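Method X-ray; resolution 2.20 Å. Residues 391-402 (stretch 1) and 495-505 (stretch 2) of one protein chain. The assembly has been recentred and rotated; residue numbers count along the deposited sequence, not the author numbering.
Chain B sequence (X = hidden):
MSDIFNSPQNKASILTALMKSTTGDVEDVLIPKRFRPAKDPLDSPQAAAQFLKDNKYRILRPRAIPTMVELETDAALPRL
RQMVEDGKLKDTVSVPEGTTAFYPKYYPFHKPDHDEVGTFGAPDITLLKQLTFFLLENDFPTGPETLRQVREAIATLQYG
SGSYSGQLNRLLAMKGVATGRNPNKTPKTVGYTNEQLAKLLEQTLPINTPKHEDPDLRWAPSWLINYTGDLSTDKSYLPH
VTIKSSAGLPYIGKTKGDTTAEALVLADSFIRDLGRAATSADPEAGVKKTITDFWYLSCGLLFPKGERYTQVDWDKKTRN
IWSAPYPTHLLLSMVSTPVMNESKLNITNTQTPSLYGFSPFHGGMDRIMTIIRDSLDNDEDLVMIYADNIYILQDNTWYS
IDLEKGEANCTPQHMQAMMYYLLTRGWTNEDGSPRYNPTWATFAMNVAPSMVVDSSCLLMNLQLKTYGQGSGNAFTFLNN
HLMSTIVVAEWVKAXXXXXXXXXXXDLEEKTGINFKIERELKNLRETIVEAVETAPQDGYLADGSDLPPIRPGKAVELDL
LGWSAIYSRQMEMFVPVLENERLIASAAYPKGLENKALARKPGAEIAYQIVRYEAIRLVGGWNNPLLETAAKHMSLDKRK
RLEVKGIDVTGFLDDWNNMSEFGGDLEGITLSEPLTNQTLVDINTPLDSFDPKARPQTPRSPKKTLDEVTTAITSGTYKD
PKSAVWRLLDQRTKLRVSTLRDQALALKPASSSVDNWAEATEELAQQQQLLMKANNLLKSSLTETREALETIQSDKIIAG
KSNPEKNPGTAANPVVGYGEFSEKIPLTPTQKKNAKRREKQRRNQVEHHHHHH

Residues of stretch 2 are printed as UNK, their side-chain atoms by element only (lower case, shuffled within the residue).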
ATOM      1  N   TYR B 391      12.179  -8.165  -8.313  1.00 35.36           N
ATOM      2  CA  TYR B 391      12.481  -9.525  -8.747  1.00 34.04           C
ATOM      3  C   TYR B 391      13.414  -9.427  -9.916  1.00 39.19           C
ATOM      4  O   TYR B 391      13.117  -8.698 -10.861  1.00 38.81           O
ATOM      5  CB  TYR B 391      11.204 -10.303  -9.108  1.00 33.88           C
ATOM      6  CG  TYR B 391      10.256 -10.400  -7.934  1.00 34.19           C
ATOM      7  CD1 TYR B 391      10.446 -11.359  -6.935  1.00 34.63           C
ATOM      8  CD2 TYR B 391       9.218  -9.482  -7.772  1.00 33.20           C
ATOM      9  CE1 TYR B 391       9.599 -11.426  -5.831  1.00 34.55           C
ATOM     10  CE2 TYR B 391       8.357  -9.552  -6.677  1.00 33.33           C
ATOM     11  CZ  TYR B 391       8.558 -10.519  -5.706  1.00 38.19           C
ATOM     12  OH  TYR B 391       7.720 -10.577  -4.628  1.00 40.25           O
ATOM     13  N   ILE B 392      14.568 -10.117  -9.831  1.00 37.03           N
ATOM     14  CA  ILE B 392      15.566 -10.138 -10.891  1.00 37.75           C
ATOM     15  C   ILE B 392      15.864 -11.578 -11.308  1.00 44.60           C
ATOM     16  O   ILE B 392      16.172 -12.439 -10.477  1.00 45.38           O
ATOM     17  CB  ILE B 392      16.866  -9.363 -10.503  1.00 40.41           C
ATOM     18  CG1 ILE B 392      16.624  -7.843 -10.506  1.00 39.96           C
ATOM     19  CG2 ILE B 392      18.067  -9.730 -11.419  1.00 41.57           C
ATOM     20  CD1 ILE B 392      17.681  -7.014  -9.778  1.00 34.74           C
ATOM     21  N   LEU B 393      15.804 -11.807 -12.617  1.00 42.89           N
ATOM     22  CA  LEU B 393      16.193 -13.056 -13.254  1.00 43.03           C
ATOM     23  C   LEU B 393      17.474 -12.772 -14.039  1.00 46.23           C
ATOM     24  O   LEU B 393      17.434 -12.041 -15.020  1.00 45.21           O
ATOM     25  CB  LEU B 393      15.066 -13.580 -14.172  1.00 43.34           C
ATOM     26  CG  LEU B 393      15.180 -15.013 -14.757  1.00 48.45           C
ATOM     27  CD1 LEU B 393      13.905 -15.391 -15.464  1.00 47.12           C
ATOM     28  CD2 LEU B 393      16.290 -15.133 -15.800  1.00 53.66           C
ATOM     29  N   GLN B 394      18.605 -13.310 -13.581  1.00 44.40           N
ATOM     30  CA  GLN B 394      19.893 -13.222 -14.272  1.00 45.89           C
ATOM     31  C   GLN B 394      20.776 -14.383 -13.846  1.00 50.68           C
ATOM     32  O   GLN B 394      20.625 -14.879 -12.724  1.00 50.13           O
ATOM     33  CB  GLN B 394      20.596 -11.862 -14.082  1.00 47.46           C
ATOM     34  CG  GLN B 394      21.328 -11.629 -12.766  1.00 56.28           C
ATOM     35  CD  GLN B 394      21.959 -10.265 -12.780  1.00 67.04           C
ATOM     36  OE1 GLN B 394      21.348  -9.288 -12.368  1.00 60.88           O
ATOM     37  NE2 GLN B 394      23.178 -10.155 -13.294  1.00 53.18           N
ATOM     38  N   ASP B 395      21.658 -14.839 -14.767  1.00 48.00           N
ATOM     39  CA  ASP B 395      22.620 -15.930 -14.584  1.00 48.08           C
ATOM     40  C   ASP B 395      21.936 -17.226 -14.080  1.00 51.15           C
ATOM     41  O   ASP B 395      22.379 -17.839 -13.091  1.00 47.78           O
ATOM     42  CB  ASP B 395      23.759 -15.495 -13.636  1.00 49.58           C
ATOM     43  CG  ASP B 395      24.479 -14.231 -14.065  1.00 57.99           C
ATOM     44  OD1 ASP B 395      24.890 -14.152 -15.244  1.00 62.12           O
ATOM     45  OD2 ASP B 395      24.623 -13.320 -13.226  1.00 57.83           O
ATOM     46  N   ASN B 396      20.838 -17.626 -14.775  1.00 49.82           N
ATOM     47  CA  ASN B 396      20.026 -18.814 -14.471  1.00 49.21           C
ATOM     48  C   ASN B 396      19.621 -18.849 -12.971  1.00 52.27           C
ATOM     49  O   ASN B 396      19.566 -19.922 -12.352  1.00 53.17           O
ATOM     50  CB  ASN B 396      20.773 -20.102 -14.883  1.00 48.11           C
ATOM     51  CG  ASN B 396      19.891 -21.327 -14.919  1.00 57.35           C
ATOM     52  OD1 ASN B 396      18.712 -21.262 -15.281  1.00 52.79           O
ATOM     53  ND2 ASN B 396      20.433 -22.461 -14.496  1.00 48.80           N
ATOM     54  N   THR B 397      19.361 -17.662 -12.390  1.00 46.28           N
ATOM     55  CA  THR B 397      19.001 -17.528 -10.980  1.00 44.73           C
ATOM     56  C   THR B 397      17.867 -16.501 -10.816  1.00 47.08           C
ATOM     57  O   THR B 397      17.844 -15.483 -11.500  1.00 48.80           O
ATOM     58  CB  THR B 397      20.252 -17.137 -10.135  1.00 52.44           C
ATOM     59  OG1 THR B 397      21.395 -17.906 -10.526  1.00 54.60           O
ATOM     60  CG2 THR B 397      20.032 -17.296  -8.635  1.00 44.96           C
ATOM     61  N   TRP B 398      16.949 -16.778  -9.891  1.00 40.48           N
ATOM     62  CA  TRP B 398      15.833 -15.910  -9.524  1.00 38.37           C
ATOM     63  C   TRP B 398      16.161 -15.246  -8.181  1.00 40.46           C
ATOM     64  O   TRP B 398      16.467 -15.937  -7.191  1.00 39.48           O
ATOM     65  CB  TRP B 398      14.515 -16.711  -9.448  1.00 35.23           C
ATOM     66  CG  TRP B 398      13.332 -15.912  -8.979  1.00 34.63           C
ATOM     67  CD1 TRP B 398      12.849 -15.834  -7.707  1.00 36.51           C
ATOM     68  CD2 TRP B 398      12.459 -15.095  -9.793  1.00 34.17           C
ATOM     69  NE1 TRP B 398      11.719 -15.040  -7.677  1.00 36.27           N
ATOM     70  CE2 TRP B 398      11.449 -14.587  -8.946  1.00 37.47           C
ATOM     71  CE3 TRP B 398      12.412 -14.781 -11.160  1.00 36.05           C
ATOM     72  CZ2 TRP B 398      10.402 -13.786  -9.421  1.00 36.65           C
ATOM     73  CZ3 TRP B 398      11.395 -13.950 -11.626  1.00 37.75           C
ATOM     74  CH2 TRP B 398      10.401 -13.469 -10.766  1.00 37.41           C
ATOM     75  N   TYR B 399      16.138 -13.908  -8.166  1.00 36.00           N
ATOM     76  CA  TYR B 399      16.416 -13.137  -6.960  1.00 36.94           C
ATOM     77  C   TYR B 399      15.216 -12.329  -6.527  1.00 41.14           C
ATOM     78  O   TYR B 399      14.607 -11.632  -7.329  1.00 41.97           O
ATOM     79  CB  TYR B 399      17.612 -12.188  -7.144  1.00 39.15           C
ATOM     80  CG  TYR B 399      18.891 -12.881  -7.550  1.00 40.92           C
ATOM     81  CD1 TYR B 399      19.774 -13.377  -6.593  1.00 42.46           C
ATOM     82  CD2 TYR B 399      19.236 -13.016  -8.893  1.00 42.62           C
ATOM     83  CE1 TYR B 399      20.967 -13.998  -6.965  1.00 46.39           C
ATOM     84  CE2 TYR B 399      20.425 -13.632  -9.276  1.00 44.95           C
ATOM     85  CZ  TYR B 399      21.290 -14.121  -8.308  1.00 53.41           C
ATOM     86  OH  TYR B 399      22.454 -14.756  -8.687  1.00 53.84           O
ATOM     87  N   SER B 400      14.899 -12.419  -5.257  1.00 37.99           N
ATOM     88  CA  SER B 400      13.873 -11.613  -4.631  1.00 38.25           C
ATOM     89  C   SER B 400      14.593 -10.598  -3.766  1.00 42.40           C
ATOM     90  O   SER B 400      15.327 -10.989  -2.854  1.00 42.68           O
ATOM     91  CB  SER B 400      12.922 -12.482  -3.821  1.00 41.71           C
ATOM     92  OG  SER B 400      11.930 -11.678  -3.210  1.00 45.41           O
ATOM     93  N   ILE B 401      14.476  -9.310  -4.127  1.00 37.66           N
ATOM     94  CA  ILE B 401      15.128  -8.213  -3.422  1.00 38.04           C
ATOM     95  C   ILE B 401      14.048  -7.321  -2.828  1.00 43.06           C
ATOM     96  O   ILE B 401      13.150  -6.877  -3.546  1.00 42.25           O
ATOM     97  CB  ILE B 401      16.115  -7.417  -4.352  1.00 41.96           C
ATOM     98  CG1 ILE B 401      17.211  -8.328  -4.931  1.00 42.36           C
ATOM     99  CG2 ILE B 401      16.734  -6.192  -3.646  1.00 41.74           C
ATOM    100  CD1 ILE B 401      17.170  -8.417  -6.372  1.00 47.05           C
ATOM    101  N   ASP B 402      14.129  -7.066  -1.519  1.00 39.65           N
ATOM    102  CA  ASP B 402      13.176  -6.182  -0.860  1.00 38.63           C
ATOM    103  C   ASP B 402      13.880  -4.997  -0.306  1.00 40.83           C
ATOM    104  O   ASP B 402      14.956  -5.152   0.284  1.00 40.65           O
ATOM    105  CB  ASP B 402      12.438  -6.887   0.287  1.00 39.79           C
ATOM    106  CG  ASP B 402      11.421  -7.929  -0.136  1.00 50.32           C
ATOM    107  OD1 ASP B 402      11.103  -8.000  -1.344  1.00 47.35           O
ATOM    108  OD2 ASP B 402      10.941  -8.670   0.740  1.00 61.39           O
ATOM    109  N   UNK B 495      25.570  -1.846 -15.337  1.00 55.00           N
ATOM    110  CA  UNK B 495      25.791  -2.982 -16.228  1.00 55.87           C
ATOM    111  C   UNK B 495      25.226  -4.286 -15.711  1.00 60.65           C
ATOM    112  O   UNK B 495      25.790  -5.352 -15.971  1.00 61.38           O
ATOM    113  N   UNK B 496      24.091  -4.199 -14.984  1.00 55.94           N
ATOM    114  CA  UNK B 496      23.343  -5.293 -14.369  1.00 54.11           C
ATOM    115  C   UNK B 496      24.267  -6.228 -13.520  1.00 57.44           C
ATOM    116  O   UNK B 496      24.312  -7.445 -13.781  1.00 57.81           O
ATOM    117  c   UNK B 496      20.582  -5.992 -17.077  1.00 64.41           C
ATOM    118  c   UNK B 496      21.469  -5.218 -16.128  1.00 62.11           C
ATOM    119  n   UNK B 496      20.260  -6.969 -19.324  1.00 78.33           N
ATOM    120  c   UNK B 496      21.145  -6.136 -18.463  1.00 71.80           C
ATOM    121  c   UNK B 496      22.518  -6.079 -15.419  1.00 56.81           C
ATOM    122  N   UNK B 497      24.986  -5.703 -12.484  1.00 51.69           N
ATOM    123  CA  UNK B 497      25.802  -6.600 -11.637  1.00 50.41           C
ATOM    124  C   UNK B 497      24.917  -7.609 -10.903  1.00 51.05           C
ATOM    125  O   UNK B 497      23.793  -7.277 -10.509  1.00 47.94           O
ATOM    126  c   UNK B 497      25.037  -4.312 -11.983  1.00 52.65           C
ATOM    127  c   UNK B 497      26.484  -5.644 -10.647  1.00 52.15           C
ATOM    128  c   UNK B 497      25.576  -4.449 -10.592  1.00 56.06           C
ATOM    129  N   UNK B 498      25.418  -8.840 -10.744  1.00 48.41           N
ATOM    130  CA  UNK B 498      24.693  -9.902 -10.075  1.00 46.52           C
ATOM    131  C   UNK B 498      24.294  -9.460  -8.655  1.00 52.36           C
ATOM    132  O   UNK B 498      25.131  -8.931  -7.933  1.00 53.31           O
ATOM    133  c   UNK B 498      25.517 -11.191 -10.048  1.00 42.89           C
ATOM    134  n   UNK B 498      24.223 -13.201 -10.297  1.00 44.95           N
ATOM    135  c   UNK B 498      24.779 -12.348  -9.446  1.00 54.83           C
ATOM    136  o   UNK B 498      24.638 -12.447  -8.221  1.00 45.68           O
ATOM    137  N   UNK B 499      23.026  -9.674  -8.235  1.00 49.49           N
ATOM    138  CA  UNK B 499      22.600  -9.240  -6.894  1.00 49.37           C
ATOM    139  C   UNK B 499      23.452  -9.743  -5.711  1.00 56.60           C
ATOM    140  O   UNK B 499      23.407  -9.103  -4.657  1.00 55.79           O
ATOM    141  c   UNK B 499      21.874 -10.215  -8.989  1.00 50.26           C
ATOM    142  c   UNK B 499      20.683  -9.697  -8.209  1.00 53.01           C
ATOM    143  c   UNK B 499      21.161  -9.762  -6.807  1.00 48.85           C
ATOM    144  N   UNK B 500      24.250 -10.824  -5.877  1.00 56.25           N
ATOM    145  CA  UNK B 500      25.072 -11.374  -4.779  1.00 58.05           C
ATOM    146  C   UNK B 500      26.469 -10.742  -4.674  1.00 63.73           C
ATOM    147  O   UNK B 500      27.241 -11.114  -3.783  1.00 65.13           O
ATOM    148  c   UNK B 500      25.246 -12.898  -4.907  1.00 61.40           C
ATOM    149  s   UNK B 500      22.743 -13.244  -3.538  1.00 69.91           S
ATOM    150  c   UNK B 500      23.960 -13.716  -4.808  1.00 65.49           C
ATOM    151  c   UNK B 500      23.657 -13.483  -2.038  1.00 67.10           C
ATOM    152  N   UNK B 501      26.809  -9.831  -5.590  1.00 58.94           N
ATOM    153  CA  UNK B 501      28.122  -9.194  -5.650  1.00 58.91           C
ATOM    154  C   UNK B 501      28.144  -7.871  -4.868  1.00 63.04           C
ATOM    155  O   UNK B 501      27.094  -7.272  -4.631  1.00 61.78           O
ATOM    156  c   UNK B 501      28.525  -8.968  -7.124  1.00 60.74           C
ATOM    157  o   UNK B 501      27.649  -8.002  -7.716  1.00 62.35           O
ATOM    158  c   UNK B 501      28.521 -10.251  -7.943  1.00 53.21           C
ATOM    159  N   UNK B 502      29.354  -7.406  -4.500  1.00 61.23           N
ATOM    160  CA  UNK B 502      29.600  -6.139  -3.809  1.00 60.45           C
ATOM    161  C   UNK B 502      29.094  -4.980  -4.664  1.00 63.01           C
ATOM    162  O   UNK B 502      28.504  -4.050  -4.121  1.00 62.95           O
ATOM    163  c   UNK B 502      31.098  -5.970  -3.509  1.00 64.36           C
ATOM    164  c   UNK B 502      32.777  -4.184  -2.905  1.00 84.26           C
ATOM    165  n   UNK B 502      32.846  -2.658  -0.932  1.00 84.28           N
ATOM    166  c   UNK B 502      32.913  -2.761  -2.417  1.00 82.38           C
ATOM    167  c   UNK B 502      31.414  -4.796  -2.590  1.00 79.05           C
ATOM    168  N   UNK B 503      29.298  -5.069  -6.003  1.00 58.17           N
ATOM    169  CA  UNK B 503      28.878  -4.093  -7.016  1.00 57.48           C
ATOM    170  C   UNK B 503      27.380  -3.809  -6.943  1.00 56.69           C
ATOM    171  O   UNK B 503      26.981  -2.664  -7.149  1.00 56.80           O
ATOM    172  o   UNK B 503      32.718  -5.457  -7.823  1.00 96.98           O
ATOM    173  c   UNK B 503      30.728  -4.552  -8.755  1.00 73.35           C
ATOM    174  o   UNK B 503      31.021  -6.832  -8.104  1.00 85.37           O
ATOM    175  c   UNK B 503      29.241  -4.564  -8.437  1.00 60.23           C
ATOM    176  c   UNK B 503      31.546  -5.698  -8.189  1.00 94.34           C
ATOM    177  N   UNK B 504      26.555  -4.840  -6.652  1.00 50.33           N
ATOM    178  CA  UNK B 504      25.112  -4.651  -6.510  1.00 48.30           C
ATOM    179  C   UNK B 504      24.809  -4.036  -5.145  1.00 53.77           C
ATOM    180  O   UNK B 504      24.005  -3.113  -5.066  1.00 51.15           O
ATOM    181  c   UNK B 504      20.740  -5.520  -7.899  1.00 50.87           C
ATOM    182  c   UNK B 504      22.139  -5.658  -7.889  1.00 50.48           C
ATOM    183  c   UNK B 504      24.340  -5.965  -6.683  1.00 48.30           C
ATOM    184  c   UNK B 504      20.044  -5.517  -6.711  1.00 46.95           C
ATOM    185  c   UNK B 504      22.834  -5.800  -6.691  1.00 47.81           C
ATOM    186  c   UNK B 504      20.710  -5.703  -5.518  1.00 46.69           C
ATOM    187  c   UNK B 504      22.104  -5.830  -5.503  1.00 47.83           C
ATOM    188  N   UNK B 505      25.466  -4.537  -4.068  1.00 53.30           N
ATOM    189  CA  UNK B 505      25.254  -4.039  -2.713  1.00 53.40           C
ATOM    190  C   UNK B 505      25.691  -2.592  -2.588  1.00 56.06           C
ATOM    191  O   UNK B 505      25.111  -1.877  -1.780  1.00 55.61           O
ATOM    192  s   UNK B 505      23.369  -6.212  -1.485  1.00 66.01           S
ATOM    193  c   UNK B 505      25.195  -6.242  -1.407  1.00 60.93           C
ATOM    194  c   UNK B 505      25.926  -4.927  -1.656  1.00 56.62           C
ATOM    195  c   UNK B 505      22.976  -5.236   0.014  1.00 62.64           C
TER

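Stretch 1 is a beta hairpin, its strands joined by the backbone hydrogen bonds between Ile 392 and Tyr 399; Ile 392, Gln 394, Tyr 399 and Ile 401 all direct their CA-to-CB bonds toward stretch 2.

Position 495 has no side-chain atoms and touches nothing on stretch 1. It is Gly 495, whose positive phi of 81° is a conformation that glycine adopts easily.

At 496 four carbons run in a row to a terminal nitrogen, the mark of Lys 496. Its chain starts sideways and its end leads away, leaving NZ to bond elsewhere in the structure. The hairpin instead uses its backbone: Gln 394 NE2 donates to Lys 496 O at 3.0 Å, nearly straight at 169°.

Position 497 carries three carbons that close a ring onto the backbone nitrogen, so it is Pro 497. The ring points away from the hairpin; with phi fixed near -63°, it suits an extended segment that needs no backbone NH donor here.

At 498 two carbons end in a fork of one oxygen and one nitrogen, the latter close to both Asp 395 and Tyr 399. This is Asn 498. The amide supplies donor and acceptor together: ND2 donates to Asp 395 OD2 at 3.0 Å and to Tyr 399 OH at 2.9 Å, while OD1 accepts from the backbone N of residue 500 at 2.9 Å. One side chain thus binds the hairpin and steadies the type I turn that begins here.

At 499 three carbons again close a ring onto the backbone nitrogen, and one lies over the face of the Tyr 399 ring and near Ile 392; this is Pro 499, pointing toward the hairpin. Its CG is 3.9 Å from the Tyr 399 ring centroid, a CH-pi contact, and 4.1 Å from Ile 392 CG2. The compact ring suits this buried site, and its phi of -54° fits the second position of the turn.

At 500 two carbons, a sulfur and a carbon run unbranched, with one carbon and the sulfur beside the Tyr 399 ring. This is Met 500: CG packs 3.7 Å from Tyr 399 CE1, and SD sits 5.1 Å from that ring's centroid, approaching obliquely. The flexible thioether can fold beside the aromatic ring.

Position 501 has one carbon bearing an oxygen and a carbon, out of reach of stretch 1: Thr 501. Its backbone N closes the turn on Asn 498 O at 3.0 Å, and its OG1 adds a second bond to Asn 498 O at 2.7 Å; it holds the N-cap position before the helix.

At 502 four carbons ending in nitrogen touch nothing on stretch 1; this is Lys 502, its charge at home on the exposed helix surface. At 503 three carbons, the third bearing two oxygens, also stay clear; this is Glu 503, equally suited to solvent.

At 504 one carbon leads to a six-carbon ring packed against Ile 392 and Ile 401. This is Phe 504, with CE2 3.9 Å from Ile 392 CD1 and CZ 4.1 Å from Ile 401 CD1; a flat apolar ring fills the buried space beside the two isoleucine side chains.

At 505 two carbons, a sulfur and a carbon run unbranched and touch nothing on stretch 1; this is Met 505, whose flexible apolar chain suits a partly exposed place on the helix.

The contact joins polar anchoring around Asn 498 and Gln 394 to apolar packing of Pro 499 and Phe 504 against the hairpin, burying 414 Å² in all.

Stretch 2, residues 495-505: GKPNPMTKEFM
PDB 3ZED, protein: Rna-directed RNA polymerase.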